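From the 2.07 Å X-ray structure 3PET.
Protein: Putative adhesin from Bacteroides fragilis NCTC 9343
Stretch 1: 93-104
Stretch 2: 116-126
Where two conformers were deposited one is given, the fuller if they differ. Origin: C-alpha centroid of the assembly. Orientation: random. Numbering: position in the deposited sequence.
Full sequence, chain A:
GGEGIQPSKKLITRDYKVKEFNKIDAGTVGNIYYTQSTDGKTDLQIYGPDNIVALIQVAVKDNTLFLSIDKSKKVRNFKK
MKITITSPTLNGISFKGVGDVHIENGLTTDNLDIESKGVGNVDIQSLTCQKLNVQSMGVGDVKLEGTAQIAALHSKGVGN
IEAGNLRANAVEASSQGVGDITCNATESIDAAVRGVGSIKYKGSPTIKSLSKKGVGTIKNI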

# COMPACT_ATOMS: atom_id res chain seq x y z
N ILE A 93 17.27 7.05 5.86
CA ILE A 93 16.39 6.19 6.65
C ILE A 93 15.89 5.11 5.72
O ILE A 93 15.22 5.42 4.72
CB ILE A 93 15.21 6.88 7.40
CG1 ILE A 93 15.70 8.03 8.33
CG2 ILE A 93 14.40 5.83 8.24
CD1 ILE A 93 14.58 8.95 8.82
N SER A 94 16.19 3.86 6.05
CA SER A 94 15.65 2.69 5.36
C SER A 94 14.80 1.93 6.38
O SER A 94 15.34 1.43 7.37
CB SER A 94 16.76 1.82 4.80
OG SER A 94 16.15 0.73 4.14
N PHE A 95 13.47 1.96 6.21
CA PHE A 95 12.59 1.33 7.19
C PHE A 95 11.90 0.13 6.58
O PHE A 95 11.23 0.25 5.56
CB PHE A 95 11.57 2.34 7.77
CG PHE A 95 10.72 1.73 8.87
CD1 PHE A 95 11.21 1.61 10.17
CD2 PHE A 95 9.42 1.31 8.61
CE1 PHE A 95 10.41 1.07 11.18
CE2 PHE A 95 8.64 0.75 9.62
CZ PHE A 95 9.14 0.63 10.89
N LYS A 96 12.05 -1.04 7.24
CA LYS A 96 11.51 -2.31 6.78
C LYS A 96 10.79 -3.06 7.90
O LYS A 96 10.76 -4.28 7.87
CB LYS A 96 12.63 -3.20 6.18
CG LYS A 96 13.48 -2.55 5.09
CD LYS A 96 14.62 -3.45 4.66
CE LYS A 96 15.95 -3.01 5.22
NZ LYS A 96 16.85 -2.46 4.15
N GLY A 97 10.20 -2.36 8.86
CA GLY A 97 9.50 -3.01 9.96
C GLY A 97 8.05 -2.61 10.11
O GLY A 97 7.38 -2.27 9.13
N VAL A 98 7.55 -2.68 11.34
CA VAL A 98 6.19 -2.31 11.69
C VAL A 98 6.26 -1.21 12.72
O VAL A 98 6.81 -1.42 13.81
CB VAL A 98 5.34 -3.52 12.17
CG1 VAL A 98 3.99 -3.07 12.72
CG2 VAL A 98 5.17 -4.56 11.06
N GLY A 99 5.76 -0.04 12.37
CA GLY A 99 5.78 1.14 13.25
C GLY A 99 5.98 2.45 12.51
O GLY A 99 6.30 2.48 11.31
N ASP A 100 5.79 3.56 13.23
CA ASP A 100 5.94 4.90 12.64
C ASP A 100 7.32 5.45 12.86
O ASP A 100 7.95 5.13 13.88
CB ASP A 100 4.88 5.86 13.21
CG ASP A 100 3.44 5.43 12.96
OD1 ASP A 100 3.19 4.81 11.91
OD2 ASP A 100 2.60 5.67 13.82
N VAL A 101 7.82 6.26 11.90
CA VAL A 101 9.14 6.89 12.00
C VAL A 101 8.91 8.39 12.13
O VAL A 101 8.26 9.00 11.27
CB VAL A 101 10.12 6.53 10.83
CG1 VAL A 101 11.50 7.17 11.04
CG2 VAL A 101 10.27 5.01 10.68
N HIS A 102 9.45 9.00 13.21
CA HIS A 102 9.27 10.43 13.45
C HIS A 102 10.57 11.17 13.54
O HIS A 102 11.56 10.65 14.06
CB HIS A 102 8.51 10.69 14.78
CG HIS A 102 7.13 10.12 14.87
ND1 HIS A 102 6.01 10.90 14.63
CD2 HIS A 102 6.73 8.88 15.25
CE1 HIS A 102 4.97 10.10 14.81
NE2 HIS A 102 5.35 8.89 15.20
N ILE A 103 10.55 12.43 13.05
CA ILE A 103 11.55 13.49 13.23
C ILE A 103 10.69 14.67 13.64
O ILE A 103 10.21 15.43 12.78
CB ILE A 103 12.48 13.77 12.01
CG1 ILE A 103 13.18 12.48 11.47
CG2 ILE A 103 13.49 14.89 12.38
CD1 ILE A 103 14.26 12.72 10.25
N GLU A 104 10.34 14.72 14.92
CA GLU A 104 9.40 15.73 15.41
C GLU A 104 9.97 17.15 15.47
O GLU A 104 9.21 18.10 15.31
CB GLU A 104 8.91 15.38 16.83
CG GLU A 104 8.20 14.04 16.97
CD GLU A 104 7.61 13.78 18.35
OE1 GLU A 104 8.37 13.80 19.34
OE2 GLU A 104 6.39 13.52 18.42
N SER A 116 10.90 3.81 2.55
CA SER A 116 9.94 3.15 3.45
C SER A 116 9.38 1.91 2.77
O SER A 116 8.80 1.98 1.69
CB SER A 116 8.84 4.10 3.89
OG SER A 116 8.19 4.73 2.79
N LYS A 117 9.66 0.75 3.38
CA LYS A 117 9.30 -0.56 2.86
C LYS A 117 8.59 -1.38 3.92
O LYS A 117 8.63 -2.61 3.87
CB LYS A 117 10.58 -1.30 2.39
CG LYS A 117 11.56 -0.48 1.53
CD LYS A 117 13.04 -0.73 1.85
CE LYS A 117 13.60 -1.98 1.19
NZ LYS A 117 13.89 -1.77 -0.26
N GLY A 118 8.03 -0.72 4.93
CA GLY A 118 7.35 -1.41 6.02
C GLY A 118 5.89 -1.02 6.15
O GLY A 118 5.30 -0.47 5.21
N VAL A 119 5.30 -1.35 7.30
CA VAL A 119 3.91 -1.00 7.64
C VAL A 119 3.97 0.09 8.69
O VAL A 119 4.40 -0.15 9.82
CB VAL A 119 3.07 -2.22 8.11
CG1 VAL A 119 1.63 -1.81 8.43
CG2 VAL A 119 3.09 -3.33 7.07
N GLY A 120 3.59 1.30 8.30
CA GLY A 120 3.65 2.45 9.20
C GLY A 120 3.94 3.73 8.45
O GLY A 120 4.22 3.71 7.25
N ASN A 121 3.81 4.85 9.15
CA ASN A 121 3.99 6.18 8.56
C ASN A 121 5.37 6.74 8.81
O ASN A 121 6.09 6.26 9.68
CB ASN A 121 2.95 7.16 9.16
CG ASN A 121 1.52 6.74 8.91
OD1 ASN A 121 1.19 6.20 7.86
ND2 ASN A 121 0.64 6.98 9.85
N VAL A 122 5.74 7.77 8.04
CA VAL A 122 6.97 8.54 8.21
C VAL A 122 6.49 9.99 8.36
O VAL A 122 5.73 10.48 7.52
CB VAL A 122 8.02 8.35 7.08
CG1 VAL A 122 9.27 9.22 7.34
CG2 VAL A 122 8.43 6.89 6.96
N ASP A 123 6.89 10.65 9.43
CA ASP A 123 6.47 12.02 9.69
C ASP A 123 7.69 12.85 10.04
O ASP A 123 8.25 12.67 11.12
CB ASP A 123 5.40 12.05 10.81
CG ASP A 123 4.69 13.39 11.02
OD1 ASP A 123 5.24 14.43 10.64
OD2 ASP A 123 3.59 13.39 11.62
N ILE A 124 8.14 13.70 9.11
CA ILE A 124 9.33 14.53 9.28
C ILE A 124 8.91 15.98 9.27
O ILE A 124 8.32 16.46 8.30
CB ILE A 124 10.41 14.20 8.22
CG1 ILE A 124 10.89 12.72 8.41
CG2 ILE A 124 11.59 15.19 8.25
CD1 ILE A 124 11.58 12.17 7.26
N GLN A 125 9.23 16.67 10.37
CA GLN A 125 8.89 18.06 10.63
C GLN A 125 10.14 18.92 10.69
O GLN A 125 11.17 18.45 11.18
CB GLN A 125 8.12 18.16 11.96
CG GLN A 125 6.86 17.28 12.00
CD GLN A 125 6.17 17.26 13.35
OE1 GLN A 125 6.06 16.22 14.01
NE2 GLN A 125 5.64 18.41 13.75
N SER A 126 10.04 20.18 10.19
CA SER A 126 11.12 21.18 10.19
C SER A 126 12.38 20.63 9.50
O SER A 126 13.49 20.68 10.06
CB SER A 126 11.45 21.65 11.61
OG SER A 126 10.28 22.02 12.30
O HOH W 1 7.14 3.65 8.94
O HOH W 2 1.30 8.09 12.59
O HOH W 3 6.86 13.45 13.70
O HOH W 4 9.26 20.72 14.51

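Two stretches of one chain lie side by side in parallel register, strand 101-103 against strand 122-125 with axes 2° apart and 4.8 Å at closest approach; together they bury 883 Å². Main-chain hydrogen bonds form the ladder. Alternate residues of stretch 1, Val101 and Ile103, each bond to both neighbours of their partner, as in parallel strands: Val101 N donates to Asn121 O (2.8 Å) and Asp123 N to Val101 O (2.8 Å), then Ile103 N to Asp123 O (3.0 Å) and Gln125 N to Ile103 O (2.9 Å). Lys117 N donates to Phe95 O (2.7 Å) at the end of strand 93-95, and through the loops Val119 N donates to Gly97 O (2.9 Å) and Gly99 N to Val119 O (2.9 Å). At Gly99 the pattern changes: its O lies 4.1 Å from Asn121 N, which instead donates to Asp100 OD1 (2.8 Å, 175°), so a side chain supplies the acceptor. Water 1 fills in beside it, donating to Gly99 O (2.8 Å) and Asn121 O (2.9 Å).

Close CA-H...O contacts reinforce the ladder, among them Gly120 CA to Gly99 O (3.4 Å, 164°). Glycine is needed here: a CB on Gly120 would fall 1.9 Å from Gly99 O, and one on Gly118 2.2 Å from Gly97 O.

Apolar contacts join like residues in register. On the buried face, Val101 CB meets Val122 CG2 at 4.2 Å and Ile103 CG1 meets Ile124 CG1 at 3.8 Å; in the loops, Val98 CG2 approaches Val119 CB at 4.3 Å. The Phe95 ring presents its edge to Val119 O, 4.3 Å from CE2.

Waters link polar groups across the contact. Water 3 joins His102 ND1 (2.8 Å), Asp123 O (3.0 Å) and Gln125 OE1 (2.9 Å), while water 2 accepts from Asn121 ND2 (3.0 Å) and donates weakly to Asp100 OD2 (3.0 Å).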